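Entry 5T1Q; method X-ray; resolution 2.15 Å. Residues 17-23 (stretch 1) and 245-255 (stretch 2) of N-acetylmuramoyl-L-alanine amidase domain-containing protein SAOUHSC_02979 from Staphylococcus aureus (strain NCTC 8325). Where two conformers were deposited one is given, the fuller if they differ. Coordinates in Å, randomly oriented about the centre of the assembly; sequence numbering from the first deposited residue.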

ATOM      1  N   LYS A  17       0.862 -16.411   5.784  1.00 44.29           N
ATOM      2  CA  LYS A  17       1.608 -15.712   4.753  1.00 42.25           C
ATOM      3  C   LYS A  17       0.570 -14.917   3.978  1.00 39.46           C
ATOM      4  O   LYS A  17      -0.576 -15.336   3.902  1.00 39.95           O
ATOM      5  CB  LYS A  17       2.392 -16.658   3.840  1.00 43.79           C
ATOM      6  CG  LYS A  17       3.698 -17.113   4.470  1.00 45.58           C
ATOM      7  CD  LYS A  17       4.650 -17.736   3.463  1.00 46.24           C
ATOM      8  CE  LYS A  17       4.174 -19.103   3.020  1.00 48.53           C
ATOM      9  NZ  LYS A  17       5.174 -19.744   2.131  1.00 49.19           N
ATOM     10  N   PRO A  18       0.943 -13.738   3.463  1.00 36.48           N
ATOM     11  CA  PRO A  18      -0.045 -12.968   2.718  1.00 34.93           C
ATOM     12  C   PRO A  18      -0.570 -13.737   1.521  1.00 34.32           C
ATOM     13  O   PRO A  18       0.214 -14.341   0.790  1.00 34.60           O
ATOM     14  CB  PRO A  18       0.750 -11.741   2.262  1.00 33.19           C
ATOM     15  CG  PRO A  18       1.789 -11.573   3.313  1.00 33.46           C
ATOM     16  CD  PRO A  18       2.204 -12.984   3.614  1.00 35.23           C
ATOM     17  N   ALA A  19      -1.885 -13.746   1.347  1.00 33.81           N
ATOM     18  CA  ALA A  19      -2.494 -14.422   0.210  1.00 33.64           C
ATOM     19  C   ALA A  19      -2.149 -13.692  -1.100  1.00 31.06           C
ATOM     20  O   ALA A  19      -2.208 -12.472  -1.162  1.00 29.55           O
ATOM     21  CB  ALA A  19      -4.005 -14.500   0.390  1.00 34.78           C
ATOM     22  N   GLN A  20      -1.783 -14.457  -2.122  1.00 30.59           N
ATOM     23  CA  GLN A  20      -1.469 -13.924  -3.456  1.00 28.94           C
ATOM     24  C   GLN A  20      -2.641 -14.061  -4.434  1.00 29.06           C
ATOM     25  O   GLN A  20      -2.578 -13.548  -5.564  1.00 27.74           O
ATOM     26  CB  GLN A  20      -0.283 -14.685  -4.060  1.00 28.93           C
ATOM     27  CG  GLN A  20       1.034 -14.525  -3.308  1.00 28.40           C
ATOM     28  CD  GLN A  20       2.200 -15.121  -4.064  1.00 28.34           C
ATOM     29  OE1 GLN A  20       2.024 -15.803  -5.079  1.00 28.63           O
ATOM     30  NE2 GLN A  20       3.406 -14.861  -3.578  1.00 27.92           N
ATOM     31  N   SER A  21      -3.667 -14.803  -4.037  1.00 30.44           N
ATOM     32  CA  SER A  21      -4.837 -15.006  -4.895  1.00 31.35           C
ATOM     33  C   SER A  21      -6.078 -15.192  -4.049  1.00 33.08           C
ATOM     34  O   SER A  21      -5.980 -15.494  -2.869  1.00 33.37           O
ATOM     35  CB  SER A  21      -4.641 -16.230  -5.805  1.00 32.15           C
ATOM     36  OG  SER A  21      -4.472 -17.417  -5.057  1.00 33.58           O
ATOM     37  N   PHE A  22      -7.243 -14.986  -4.658  1.00 34.43           N
ATOM     38  CA  PHE A  22      -8.507 -15.180  -3.952  1.00 36.79           C
ATOM     39  C   PHE A  22      -8.999 -16.578  -4.213  1.00 40.05           C
ATOM     40  O   PHE A  22      -8.678 -17.180  -5.226  1.00 40.23           O
ATOM     41  CB  PHE A  22      -9.586 -14.209  -4.423  1.00 36.16           C
ATOM     42  CG  PHE A  22      -9.266 -12.770  -4.164  1.00 34.25           C
ATOM     43  CD1 PHE A  22      -9.216 -12.283  -2.872  1.00 34.04           C
ATOM     44  CD2 PHE A  22      -9.080 -11.886  -5.218  1.00 32.75           C
ATOM     45  CE1 PHE A  22      -8.949 -10.955  -2.631  1.00 32.55           C
ATOM     46  CE2 PHE A  22      -8.822 -10.555  -4.977  1.00 31.25           C
ATOM     47  CZ  PHE A  22      -8.752 -10.089  -3.683  1.00 31.12           C
ATOM     48  N   ASN A  23      -9.796 -17.083  -3.291  1.00 43.59           N
ATOM     49  CA  ASN A  23     -10.430 -18.381  -3.445  1.00 47.76           C
ATOM     50  C   ASN A  23     -11.805 -18.279  -2.771  1.00 51.51           C
ATOM     51  O   ASN A  23     -12.291 -17.170  -2.522  1.00 50.16           O
ATOM     52  CB  ASN A  23      -9.528 -19.490  -2.868  1.00 48.77           C
ATOM     53  CG  ASN A  23      -9.085 -19.206  -1.440  1.00 48.70           C
ATOM     54  OD1 ASN A  23      -9.889 -18.836  -0.581  1.00 49.10           O
ATOM     55  ND2 ASN A  23      -7.796 -19.379  -1.183  1.00 47.98           N
ATOM     56  N   SER A 245     -11.243  -3.057 -11.245  1.00 60.49           N
ATOM     57  CA  SER A 245     -11.385  -4.463 -10.828  1.00 55.10           C
ATOM     58  C   SER A 245     -10.184  -4.937  -9.986  1.00 49.35           C
ATOM     59  O   SER A 245      -9.094  -4.342 -10.043  1.00 48.07           O
ATOM     60  CB  SER A 245     -11.552  -5.379 -12.048  1.00 56.04           C
ATOM     61  OG  SER A 245     -10.377  -5.386 -12.854  1.00 57.57           O
HETATM   62  N   MSE A 246     -10.399  -6.014  -9.236  0.50 44.47           N
HETATM   63  CA  MSE A 246      -9.391  -6.562  -8.332  0.50 40.52           C
HETATM   64  C   MSE A 246      -9.308  -8.060  -8.448  0.50 37.50           C
HETATM   65  O   MSE A 246      -9.832  -8.772  -7.602  0.50 36.84           O
HETATM   66  CB  MSE A 246      -9.855  -6.178  -6.933  0.50 40.54           C
HETATM   67  CG  MSE A 246      -8.747  -6.346  -5.902  0.50 39.33           C
HETATM   68 SE   MSE A 246      -7.383  -4.945  -6.127  0.50 37.83          SE
HETATM   69  CE  MSE A 246      -8.530  -3.464  -6.740  0.50 39.86           C
ATOM     70  N   PRO A 247      -8.656  -8.561  -9.491  1.00 34.92           N
ATOM     71  CA  PRO A 247      -8.549 -10.019  -9.681  1.00 32.51           C
ATOM     72  C   PRO A 247      -7.585 -10.720  -8.697  1.00 28.43           C
ATOM     73  O   PRO A 247      -7.736 -11.908  -8.460  1.00 27.29           O
ATOM     74  CB  PRO A 247      -8.081 -10.150 -11.137  1.00 32.79           C
ATOM     75  CG  PRO A 247      -7.323  -8.906 -11.392  1.00 33.11           C
ATOM     76  CD  PRO A 247      -7.897  -7.823 -10.518  1.00 33.78           C
ATOM     77  N   TYR A 248      -6.628  -9.980  -8.135  1.00 25.35           N
ATOM     78  CA  TYR A 248      -5.674 -10.516  -7.147  1.00 23.91           C
ATOM     79  C   TYR A 248      -5.622  -9.557  -5.932  1.00 24.12           C
ATOM     80  O   TYR A 248      -5.881  -8.364  -6.085  1.00 24.20           O
ATOM     81  CB  TYR A 248      -4.268 -10.687  -7.776  1.00 22.19           C
ATOM     82  CG  TYR A 248      -4.260 -11.609  -8.985  1.00 21.16           C
ATOM     83  CD1 TYR A 248      -4.216 -12.990  -8.825  1.00 20.61           C
ATOM     84  CD2 TYR A 248      -4.348 -11.102 -10.288  1.00 20.93           C
ATOM     85  CE1 TYR A 248      -4.245 -13.842  -9.912  1.00 20.43           C
ATOM     86  CE2 TYR A 248      -4.372 -11.955 -11.396  1.00 20.43           C
ATOM     87  CZ  TYR A 248      -4.320 -13.315 -11.197  1.00 20.51           C
ATOM     88  OH  TYR A 248      -4.349 -14.174 -12.259  1.00 20.84           O
ATOM     89  N   PRO A 249      -5.308 -10.075  -4.722  1.00 24.37           N
ATOM     90  CA  PRO A 249      -5.247  -9.213  -3.526  1.00 24.46           C
ATOM     91  C   PRO A 249      -4.336  -8.005  -3.729  1.00 23.98           C
ATOM     92  O   PRO A 249      -3.184  -8.147  -4.124  1.00 22.62           O
ATOM     93  CB  PRO A 249      -4.679 -10.141  -2.458  1.00 24.60           C
ATOM     94  CG  PRO A 249      -5.104 -11.500  -2.882  1.00 24.54           C
ATOM     95  CD  PRO A 249      -5.059 -11.491  -4.376  1.00 24.07           C
ATOM     96  N   HIS A 250      -4.883  -6.830  -3.467  1.00 24.52           N
ATOM     97  CA  HIS A 250      -4.186  -5.579  -3.663  1.00 24.88           C
ATOM     98  C   HIS A 250      -2.741  -5.533  -3.158  1.00 24.25           C
ATOM     99  O   HIS A 250      -2.446  -5.925  -2.027  1.00 23.39           O
ATOM    100  CB  HIS A 250      -4.978  -4.456  -3.006  1.00 26.62           C
ATOM    101  CG  HIS A 250      -4.511  -3.098  -3.396  1.00 26.79           C
ATOM    102  ND1 HIS A 250      -3.577  -2.393  -2.668  1.00 26.60           N
ATOM    103  CD2 HIS A 250      -4.832  -2.323  -4.456  1.00 27.14           C
ATOM    104  CE1 HIS A 250      -3.343  -1.241  -3.266  1.00 26.80           C
ATOM    105  NE2 HIS A 250      -4.097  -1.169  -4.347  1.00 27.42           N
ATOM    106  N   GLY A 251      -1.854  -5.036  -4.022  1.00 23.46           N
ATOM    107  CA  GLY A 251      -0.442  -4.886  -3.676  1.00 23.20           C
ATOM    108  C   GLY A 251       0.454  -6.108  -3.773  1.00 22.13           C
ATOM    109  O   GLY A 251       1.662  -5.959  -3.836  1.00 21.69           O
ATOM    110  N   GLN A 252      -0.108  -7.312  -3.789  1.00 22.18           N
ATOM    111  CA  GLN A 252       0.739  -8.526  -3.863  1.00 22.16           C
ATOM    112  C   GLN A 252       1.420  -8.650  -5.232  1.00 20.92           C
ATOM    113  O   GLN A 252       1.083  -7.910  -6.163  1.00 20.45           O
ATOM    114  CB  GLN A 252      -0.081  -9.762  -3.512  1.00 23.46           C
ATOM    115  CG  GLN A 252      -0.638  -9.683  -2.098  1.00 25.29           C
ATOM    116  CD  GLN A 252       0.463  -9.576  -1.050  1.00 26.98           C
ATOM    117  OE1 GLN A 252       1.437 -10.323  -1.080  1.00 29.05           O
ATOM    118  NE2 GLN A 252       0.319  -8.638  -0.132  1.00 28.97           N
ATOM    119  N   CYS A 253       2.382  -9.561  -5.350  1.00 20.12           N
ATOM    120  CA  CYS A 253       3.167  -9.670  -6.587  1.00 19.54           C
ATOM    121  C   CYS A 253       2.303  -9.942  -7.804  1.00 18.65           C
ATOM    122  O   CYS A 253       2.569  -9.441  -8.872  1.00 17.76           O
ATOM    123  CB  CYS A 253       4.265 -10.720  -6.472  1.00 19.84           C
ATOM    124  SG  CYS A 253       3.712 -12.406  -6.133  1.00 21.66           S
ATOM    125  N   THR A 254       1.266 -10.744  -7.599  1.00 18.36           N
ATOM    126  CA  THR A 254       0.307 -11.117  -8.625  1.00 18.03           C
ATOM    127  C   THR A 254      -0.472  -9.889  -9.082  1.00 18.47           C
ATOM    128  O   THR A 254      -0.554  -9.601 -10.270  1.00 18.43           O
ATOM    129  CB  THR A 254      -0.664 -12.165  -8.060  1.00 17.95           C
ATOM    130  OG1 THR A 254      -1.086 -11.739  -6.772  1.00 17.93           O
ATOM    131  CG2 THR A 254       0.018 -13.496  -7.887  1.00 17.77           C
ATOM    132  N   TRP A 255      -1.023  -9.156  -8.125  1.00 19.14           N
ATOM    133  CA  TRP A 255      -1.740  -7.914  -8.430  1.00 20.06           C
ATOM    134  C   TRP A 255      -0.853  -6.913  -9.177  1.00 19.06           C
ATOM    135  O   TRP A 255      -1.300  -6.235 -10.092  1.00 19.28           O
ATOM    136  CB  TRP A 255      -2.259  -7.270  -7.127  1.00 21.49           C
ATOM    137  CG  TRP A 255      -2.885  -5.922  -7.318  1.00 22.98           C
ATOM    138  CD1 TRP A 255      -4.205  -5.647  -7.511  1.00 24.40           C
ATOM    139  CD2 TRP A 255      -2.204  -4.660  -7.341  1.00 23.52           C
ATOM    140  NE1 TRP A 255      -4.388  -4.287  -7.646  1.00 25.35           N
ATOM    141  CE2 TRP A 255      -3.174  -3.664  -7.546  1.00 24.87           C
ATOM    142  CE3 TRP A 255      -0.872  -4.283  -7.204  1.00 23.54           C
ATOM    143  CZ2 TRP A 255      -2.852  -2.306  -7.628  1.00 26.04           C
ATOM    144  CZ3 TRP A 255      -0.550  -2.923  -7.283  1.00 24.56           C
ATOM    145  CH2 TRP A 255      -1.536  -1.959  -7.490  1.00 24.87           C
TER
HETATM  146  O   HOH W   1      -7.086 -14.304  -7.349  1.00 20.46           O

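A segment without regular secondary structure can be held firmly against a distant part of its chain by very few polar contacts, provided that its side chains and carbonyls meet surfaces of complementary shape. Residues 17-23 and 245-255 of this amidase domain-containing protein illustrate the principle. They bury 488 Å² between them, counting both sides, with a single direct hydrogen bond, and most of the cover comes from Gln20, Phe22 and Pro249.

Gln20 supplies the polar anchor through its backbone. The hydroxyl of Thr254, in the first turn of a helix, donates to the carbonyl, with OG1 of Thr254 2.6 Å from O of Gln20. Threonine suits this position twice over, because its CG2 methyl also lies 4.0 Å from CB of Gln20, packing carbon beside the polar contact. The same carbonyl O of Gln20 approaches CD of Pro249 at 3.4 Å. Although the CA-to-CB bond of Gln20 points away from the other stretch, its extended side chain (chi1 m, chi2 t) brings NE2 to 3.6 Å from SG of Cys253, while OE1 is satisfied elsewhere in the structure.

Phe22 makes the second centre. Its CA-to-CB bond runs sideways, but with chi1 in the m well the ring comes nearer and lies against the loop before the helix. Pro249 covers one face: its CD is 4.0 Å from the ring centroid and only 13° off the normal, a CH-pi contact, and its CG is 3.9 Å from CE1 of Phe22. A flat aromatic face and a compact, rigid pyrrolidine ring fit closely without any need for directional polar groups. At the ring edge, CE2 of Phe22 lies 3.3 Å from O of Met246, a selenomethionine, and CD2 of Phe22 lies 3.5 Å from O of Pro247, so carbonyl oxygens meet the weakly positive rim of the aromatic ring. A water completes the join, accepting from N of Phe22 at 2.8 Å and donating to O of Pro247 at 2.7 Å.

Pro249 also opens a type II turn, closed by a backbone hydrogen bond from N of Gln252 to O of Pro249 at 3.2 Å. Gly251 adopts a positive phi within this turn, a conformation that favours glycine. The turn leads to Gln252, the N-cap residue, whose CA-to-CB bond points toward the first stretch. Its CG approaches O of Ala19 at 3.3 Å, and its OE1 lies 3.7 Å from CB of Pro18, extending the packing beyond Gln20.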